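Iron-sulfur cluster assembly scaffold protein IscU (Streptococcus pyogenes, PDB 1SU0) probably serves as a scaffold on which iron-sulfur clusters are assembled with IscS before being handed on to other proteins. Local coordinates at residues N7-Y10 and M11-A15. Numbering follows the deposited sequence.
Sequences NHLY and MAVVA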
ATOM      1  N   ASN A   7      19.750   6.756  -9.293  1.00 46.92           N
ATOM      2  CA  ASN A   7      18.370   7.235  -9.062  1.00 42.78           C
ATOM      3  C   ASN A   7      17.403   6.809 -10.186  1.00 39.61           C
ATOM      4  O   ASN A   7      16.207   6.682  -9.961  1.00 38.56           O
ATOM      5  CB  ASN A   7      18.381   8.782  -8.941  1.00 42.67           C
ATOM      6  CG  ASN A   7      16.996   9.394  -8.564  1.00 42.08           C
ATOM      7  OD1 ASN A   7      16.047   9.386  -9.361  1.00 40.66           O
ATOM      8  ND2 ASN A   7      16.907   9.959  -7.356  1.00 40.66           N
ATOM      9  N   HIS A   8      17.925   6.616 -11.400  1.00 36.15           N
ATOM     10  CA  HIS A   8      17.123   6.194 -12.561  1.00 33.39           C
ATOM     11  C   HIS A   8      16.441   4.856 -12.336  1.00 31.78           C
ATOM     12  O   HIS A   8      15.390   4.563 -12.909  1.00 31.82           O
ATOM     13  CB  HIS A   8      18.005   6.069 -13.794  1.00 33.04           C
ATOM     14  CG  HIS A   8      19.037   4.992 -13.684  1.00 31.92           C
ATOM     15  ND1 HIS A   8      20.118   5.080 -12.835  1.00 30.14           N
ATOM     16  CD2 HIS A   8      19.142   3.793 -14.302  1.00 30.55           C
ATOM     17  CE1 HIS A   8      20.848   3.988 -12.943  1.00 29.70           C
ATOM     18  NE2 HIS A   8      20.280   3.192 -13.830  1.00 29.76           N
ATOM     19  N   LEU A   9      17.069   4.036 -11.512  1.00 29.63           N
ATOM     20  CA  LEU A   9      16.529   2.754 -11.132  1.00 28.17           C
ATOM     21  C   LEU A   9      15.231   2.938 -10.355  1.00 27.21           C
ATOM     22  O   LEU A   9      14.296   2.172 -10.512  1.00 26.93           O
ATOM     23  CB  LEU A   9      17.571   2.009 -10.287  1.00 28.31           C
ATOM     24  CG  LEU A   9      17.959   0.618 -10.756  1.00 28.76           C
ATOM     25  CD1 LEU A   9      16.780  -0.276 -10.481  1.00 30.15           C
ATOM     26  CD2 LEU A   9      18.361   0.595 -12.241  1.00 28.50           C
ATOM     27  N   TYR A  10      15.177   3.968  -9.520  1.00 25.84           N
ATOM     28  CA  TYR A  10      13.982   4.271  -8.750  1.00 25.45           C
ATOM     29  C   TYR A  10      12.770   4.501  -9.636  1.00 25.03           C
ATOM     30  O   TYR A  10      11.687   4.035  -9.314  1.00 25.00           O
ATOM     31  CB  TYR A  10      14.201   5.498  -7.847  1.00 25.14           C
ATOM     32  CG  TYR A  10      15.250   5.316  -6.761  1.00 24.87           C
ATOM     33  CD1 TYR A  10      15.846   4.068  -6.518  1.00 26.46           C
ATOM     34  CD2 TYR A  10      15.645   6.383  -5.971  1.00 24.62           C
ATOM     35  CE1 TYR A  10      16.808   3.903  -5.519  1.00 25.61           C
ATOM     36  CE2 TYR A  10      16.604   6.226  -4.959  1.00 25.22           C
ATOM     37  CZ  TYR A  10      17.182   4.985  -4.740  1.00 25.56           C
ATOM     38  OH  TYR A  10      18.126   4.827  -3.744  1.00 24.85           O
ATOM     39  N   MET A  11      12.950   5.200 -10.751  1.00 24.52           N
ATOM     40  CA  MET A  11      11.838   5.471 -11.647  1.00 24.43           C
ATOM     41  C   MET A  11      11.323   4.168 -12.192  1.00 24.35           C
ATOM     42  O   MET A  11      10.139   3.962 -12.252  1.00 24.45           O
ATOM     43  CB  MET A  11      12.259   6.427 -12.768  1.00 24.81           C
ATOM     44  CG  MET A  11      11.154   6.793 -13.827  1.00 25.22           C
ATOM     45  SD  MET A  11       9.703   8.061 -13.249  0.30 24.88           S
ATOM     46  CE  MET A  11       8.725   6.996 -11.963  1.00 24.63           C
ATOM     47  N   ALA A  12      12.224   3.264 -12.545  1.00 24.86           N
ATOM     48  CA  ALA A  12      11.845   1.966 -13.095  1.00 24.72           C
ATOM     49  C   ALA A  12      11.111   1.116 -12.065  1.00 24.74           C
ATOM     50  O   ALA A  12      10.197   0.386 -12.396  1.00 25.24           O
ATOM     51  CB  ALA A  12      13.062   1.250 -13.604  1.00 24.66           C
ATOM     52  N   VAL A  13      11.485   1.240 -10.805  1.00 24.62           N
ATOM     53  CA  VAL A  13      10.831   0.468  -9.749  1.00 25.10           C
ATOM     54  C   VAL A  13       9.421   1.015  -9.465  1.00 24.44           C
ATOM     55  O   VAL A  13       8.484   0.255  -9.345  1.00 25.15           O
ATOM     56  CB  VAL A  13      11.714   0.405  -8.484  1.00 24.76           C
ATOM     57  CG1 VAL A  13      10.967  -0.176  -7.314  1.00 25.62           C
ATOM     58  CG2 VAL A  13      12.957  -0.428  -8.784  1.00 24.91           C
ATOM     59  N   VAL A  14       9.268   2.327  -9.418  1.00 24.16           N
ATOM     60  CA  VAL A  14       7.966   2.926  -9.210  1.00 24.02           C
ATOM     61  C   VAL A  14       7.061   2.693 -10.424  1.00 24.57           C
ATOM     62  O   VAL A  14       5.893   2.357 -10.274  1.00 25.80           O
ATOM     63  CB  VAL A  14       8.080   4.417  -8.970  1.00 23.94           C
ATOM     64  CG1 VAL A  14       6.682   5.055  -8.917  1.00 23.57           C
ATOM     65  CG2 VAL A  14       8.875   4.708  -7.690  1.00 23.20           C
ATOM     66  N   ALA A  15       7.599   2.887 -11.622  1.00 24.03           N
ATOM     67  CA  ALA A  15       6.882   2.569 -12.853  1.00 24.13           C
ATOM     68  C   ALA A  15       6.405   1.123 -12.938  1.00 24.22           C
ATOM     69  O   ALA A  15       5.280   0.876 -13.361  1.00 24.18           O
ATOM     70  CB  ALA A  15       7.717   2.920 -14.063  1.00 23.66           C
TER
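Val-13 carries CG2 anti to its own carbonyl carbon and beside the backbone N, with CG1 anti to that N (chi1 170°), and this setting turns CG2 back toward Leu-9 one helical turn earlier. There CG2 lies 3.4 Å from Leu-9 O. It also makes a loose apolar touch with Leu-9 CD1 at 4.2 Å, the two side chains running aslant to each other. Val-14 repeats the pattern: its CG2, likewise beside the backbone N, sits 3.3 Å from Tyr-10 O. The same two carbonyls accept i to i+4 hydrogen bonds. Val-13 N donates to Leu-9 O (3.0 Å) within the carbonyl plane, while Val-14 N reaches Tyr-10 O with a nearly straight N-H...O angle of 167°, the donor standing slightly off that carbonyl's plane. Each of these oxygens is thus bonded to an amide and flanked by a valine methyl group. Nearer the start, the helix is less firmly tied, since His-8 O receives weak bonds from both Met-11 N (3.3 Å) and, i to i+4, Ala-12 N (3.4 Å). Asn-7 CA stands over one face of the Tyr-10 ring, 4.2 Å above its plane and offset toward the rim. The side chain of Val-14 is about 12 Å from the bound zinc ion. This surface contact forms the opening turns of the N-terminal helix 8-19, where Tyr-10 and Val-13 rest on Leu-114 in the loop between helices 84-97 and 122-139.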